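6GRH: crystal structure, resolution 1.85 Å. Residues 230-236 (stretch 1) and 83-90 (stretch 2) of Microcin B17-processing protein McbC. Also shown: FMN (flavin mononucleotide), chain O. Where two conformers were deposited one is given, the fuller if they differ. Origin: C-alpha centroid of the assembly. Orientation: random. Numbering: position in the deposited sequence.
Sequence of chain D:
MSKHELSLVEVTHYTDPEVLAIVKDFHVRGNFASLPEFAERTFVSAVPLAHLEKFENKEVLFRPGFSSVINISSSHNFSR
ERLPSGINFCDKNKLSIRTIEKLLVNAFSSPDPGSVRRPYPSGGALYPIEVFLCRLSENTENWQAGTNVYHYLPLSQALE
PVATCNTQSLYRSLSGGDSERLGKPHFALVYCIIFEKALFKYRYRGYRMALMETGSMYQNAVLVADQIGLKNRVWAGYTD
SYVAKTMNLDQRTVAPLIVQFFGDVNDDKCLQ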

# COMPACT_ATOMS: atom_id res chain seq x y z
N LEU D 230 28.55 -7.71 30.93
CA LEU D 230 27.11 -7.94 30.87
C LEU D 230 26.83 -8.90 29.73
O LEU D 230 27.55 -8.92 28.74
CB LEU D 230 26.33 -6.65 30.59
CG LEU D 230 26.03 -5.67 31.70
CD1 LEU D 230 25.32 -4.47 31.10
CD2 LEU D 230 25.19 -6.30 32.80
N LYS D 231 25.77 -9.69 29.87
CA LYS D 231 25.27 -10.49 28.76
C LYS D 231 24.11 -9.72 28.19
O LYS D 231 23.51 -8.92 28.89
CB LYS D 231 24.81 -11.87 29.24
CG LYS D 231 25.91 -12.71 29.84
CD LYS D 231 26.97 -13.10 28.81
CE LYS D 231 27.83 -14.23 29.36
NZ LYS D 231 28.46 -13.84 30.63
N ASN D 232 23.82 -9.94 26.92
CA ASN D 232 22.73 -9.22 26.26
C ASN D 232 22.08 -10.06 25.18
O ASN D 232 22.70 -10.98 24.64
CB ASN D 232 23.25 -7.91 25.65
CG ASN D 232 23.83 -8.12 24.27
OD1 ASN D 232 23.11 -8.01 23.29
ND2 ASN D 232 25.09 -8.54 24.20
N ARG D 233 20.84 -9.71 24.86
CA ARG D 233 20.14 -10.31 23.73
C ARG D 233 19.21 -9.29 23.08
O ARG D 233 18.34 -8.74 23.72
CB ARG D 233 19.34 -11.54 24.17
CG ARG D 233 18.66 -12.27 23.01
CD ARG D 233 18.03 -13.60 23.39
NE ARG D 233 19.05 -14.64 23.57
CZ ARG D 233 19.40 -15.58 22.69
NH1 ARG D 233 18.80 -15.69 21.50
NH2 ARG D 233 20.38 -16.41 22.99
N VAL D 234 19.40 -9.09 21.78
CA VAL D 234 18.47 -8.30 20.96
C VAL D 234 17.23 -9.15 20.79
O VAL D 234 17.33 -10.35 20.64
CB VAL D 234 19.12 -7.88 19.60
CG1 VAL D 234 18.18 -6.97 18.80
CG2 VAL D 234 20.42 -7.15 19.83
N TRP D 235 16.06 -8.52 20.78
CA TRP D 235 14.83 -9.23 20.96
C TRP D 235 13.69 -8.57 20.18
O TRP D 235 13.38 -7.41 20.40
CB TRP D 235 14.52 -9.23 22.44
CG TRP D 235 13.37 -10.01 22.89
CD1 TRP D 235 12.10 -9.56 23.13
CD2 TRP D 235 13.41 -11.36 23.31
NE1 TRP D 235 11.33 -10.58 23.64
CE2 TRP D 235 12.12 -11.69 23.77
CE3 TRP D 235 14.41 -12.34 23.34
CZ2 TRP D 235 11.80 -12.96 24.22
CZ3 TRP D 235 14.10 -13.59 23.81
CH2 TRP D 235 12.80 -13.90 24.25
N ALA D 236 13.06 -9.35 19.32
CA ALA D 236 11.92 -8.92 18.52
C ALA D 236 10.59 -9.52 18.96
O ALA D 236 9.56 -9.16 18.41
CB ALA D 236 12.20 -9.25 17.06
N1 FMN O . 16.60 -14.12 20.06
C2 FMN O . 15.49 -14.63 20.67
O2 FMN O . 15.65 -15.60 21.42
N3 FMN O . 14.26 -14.10 20.48
C4 FMN O . 14.04 -13.03 19.68
O4 FMN O . 12.90 -12.55 19.52
C4A FMN O . 15.20 -12.43 18.97
N5 FMN O . 15.07 -11.37 18.14
C5A FMN O . 16.15 -10.84 17.52
C6 FMN O . 15.99 -9.74 16.68
C7 FMN O . 17.07 -9.16 16.02
C7M FMN O . 16.85 -7.97 15.12
C8 FMN O . 18.43 -9.72 16.22
C8M FMN O . 19.60 -9.10 15.51
C9 FMN O . 18.62 -10.82 17.06
C9A FMN O . 17.53 -11.41 17.72
N10 FMN O . 17.68 -12.53 18.59
C10 FMN O . 16.52 -13.06 19.22
C1' FMN O . 18.98 -13.15 18.86
C2' FMN O . 19.33 -14.11 17.74
O2' FMN O . 18.47 -15.27 17.82
C3' FMN O . 20.82 -14.48 17.82
O3' FMN O . 21.61 -13.32 17.54
C4' FMN O . 21.21 -15.60 16.87
O4' FMN O . 20.50 -16.79 17.22
C5' FMN O . 22.70 -15.93 16.89
O5' FMN O . 23.08 -16.28 18.22
P FMN O . 24.23 -15.47 18.99
O1P FMN O . 23.76 -14.04 19.10
O2P FMN O . 24.29 -16.17 20.34
O3P FMN O . 25.42 -15.70 18.11
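Stretch 2 (83-90) LPSGINFC

An arginine that reads backbone carbonyls can fasten an irregular segment to a strand without a β-ladder, and McbC offers a compact example. The strand 231-235 supplies Arg233, whose CA-to-CB bond points toward the loop 83-90. Its NE donates to Gly86 O at 2.7 Å with a nearly straight N-H...O angle of 167°, and NH2 donates to Ser85 O at 3.2 Å, less directly, at 137°. Two successive carbonyls of the loop are thus held by one guanidinium. The main chain adds a third tie, Gly86 N to Asn232 O at 2.9 Å, and the same carbonyl oxygen receives a CA-H...O contact from Ser85 CA at 3.3 Å.

The flavin extends this network. Arg233 NH1 donates to FMN N1 at 3.1 Å, while Ser85 N and Ser85 OG donate to the phosphate, to O2P at 2.9 Å and O1P at 2.5 Å respectively. Loop and strand therefore grip different parts of one cofactor. Water completes the polar layer: water 2 accepts from Asn232 N and donates to Pro84 O, both at 2.9 Å, and water 3 accepts from Val234 N at 2.9 Å and donates to Ser85 OG at 2.8 Å.

Stretch 2 has no regular helix or strand, yet from Leu83 to Ile87 its backbone is extended, with psi between 138° and 159°; Asn88 then departs from this run, at phi/psi 52/51. The loop crosses the strand obliquely rather than running alongside it; the closest CA pairs, Arg233 CA with Ser85 CA and Lys231 CA with Gly86 CA, are each 5.0 Å apart. Such closeness suits glycine. An ideal CB on Gly86 would lie 2.9 Å from Lys231 CB, a clash, whereas the actual Gly86 CA sits 4.0 Å from that atom.

Packing closes around the polar centre. Ser85 CB covers one face of the guanidinium, 3.6 Å from Arg233 NH2, and Ile87 CD1 covers the opposite face, 3.6 Å from Arg233 NE; Gly86 O and FMN N1 lie at its edge, near its plane, in line for the bonds from NE and NH1. Farther out, Ile87 CD1 just reaches Trp235 CZ3 at 4.5 Å. Phe89 turns its ring edge to the strand backbone, with CE2 3.7 Å from Lys231 O and CZ 4.1 Å from Arg233 N. Altogether the two stretches bury 445 Å², counting both sides.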

# COMPACT_ATOMS: atom_id res chain seq x y z
N LEU D 83 30.53 -12.53 22.41
CA LEU D 83 29.97 -13.53 23.34
C LEU D 83 28.62 -14.04 22.82
O LEU D 83 27.88 -13.27 22.18
CB LEU D 83 29.78 -12.93 24.74
CG LEU D 83 31.05 -12.46 25.47
CD1 LEU D 83 30.67 -11.64 26.70
CD2 LEU D 83 31.93 -13.63 25.87
N PRO D 84 28.28 -15.33 23.12
CA PRO D 84 26.92 -15.81 22.84
C PRO D 84 25.89 -14.88 23.49
O PRO D 84 26.17 -14.32 24.56
CB PRO D 84 26.90 -17.20 23.48
CG PRO D 84 28.32 -17.65 23.51
CD PRO D 84 29.13 -16.40 23.68
N SER D 85 24.77 -14.64 22.79
CA SER D 85 23.71 -13.80 23.34
C SER D 85 23.18 -14.46 24.61
O SER D 85 23.04 -15.68 24.64
CB SER D 85 22.58 -13.60 22.33
OG SER D 85 23.01 -12.84 21.21
N GLY D 86 22.93 -13.68 25.65
CA GLY D 86 22.45 -14.22 26.94
C GLY D 86 21.04 -14.77 26.81
O GLY D 86 20.25 -14.29 26.00
N ILE D 87 20.74 -15.78 27.61
CA ILE D 87 19.41 -16.40 27.64
C ILE D 87 19.32 -17.07 29.00
O ILE D 87 20.37 -17.32 29.62
CB ILE D 87 19.22 -17.39 26.44
CG1 ILE D 87 17.75 -17.72 26.17
CG2 ILE D 87 20.02 -18.68 26.65
CD1 ILE D 87 16.87 -16.55 25.75
N ASN D 88 18.10 -17.33 29.46
CA ASN D 88 17.86 -17.80 30.83
C ASN D 88 18.56 -16.84 31.82
O ASN D 88 19.33 -17.28 32.68
CB ASN D 88 18.37 -19.25 31.06
CG ASN D 88 17.77 -20.28 30.10
OD1 ASN D 88 16.78 -20.05 29.40
ND2 ASN D 88 18.37 -21.46 30.09
N PHE D 89 18.29 -15.54 31.67
CA PHE D 89 18.92 -14.50 32.51
C PHE D 89 18.54 -14.72 33.98
O PHE D 89 17.45 -15.21 34.28
CB PHE D 89 18.48 -13.08 32.10
CG PHE D 89 19.10 -12.57 30.84
CD1 PHE D 89 18.48 -12.78 29.60
CD2 PHE D 89 20.28 -11.82 30.88
CE1 PHE D 89 19.03 -12.26 28.43
CE2 PHE D 89 20.83 -11.32 29.70
CZ PHE D 89 20.20 -11.53 28.48
N CYS D 90 19.45 -14.37 34.88
CA CYS D 90 19.24 -14.54 36.31
C CYS D 90 19.61 -13.25 37.02
O CYS D 90 20.69 -12.70 36.78
CB CYS D 90 20.13 -15.68 36.80
SG CYS D 90 20.17 -15.83 38.60
O HOH W 1 27.23 -10.64 23.13
O HOH W 2 25.83 -11.67 25.69
O HOH W 3 21.45 -10.63 20.37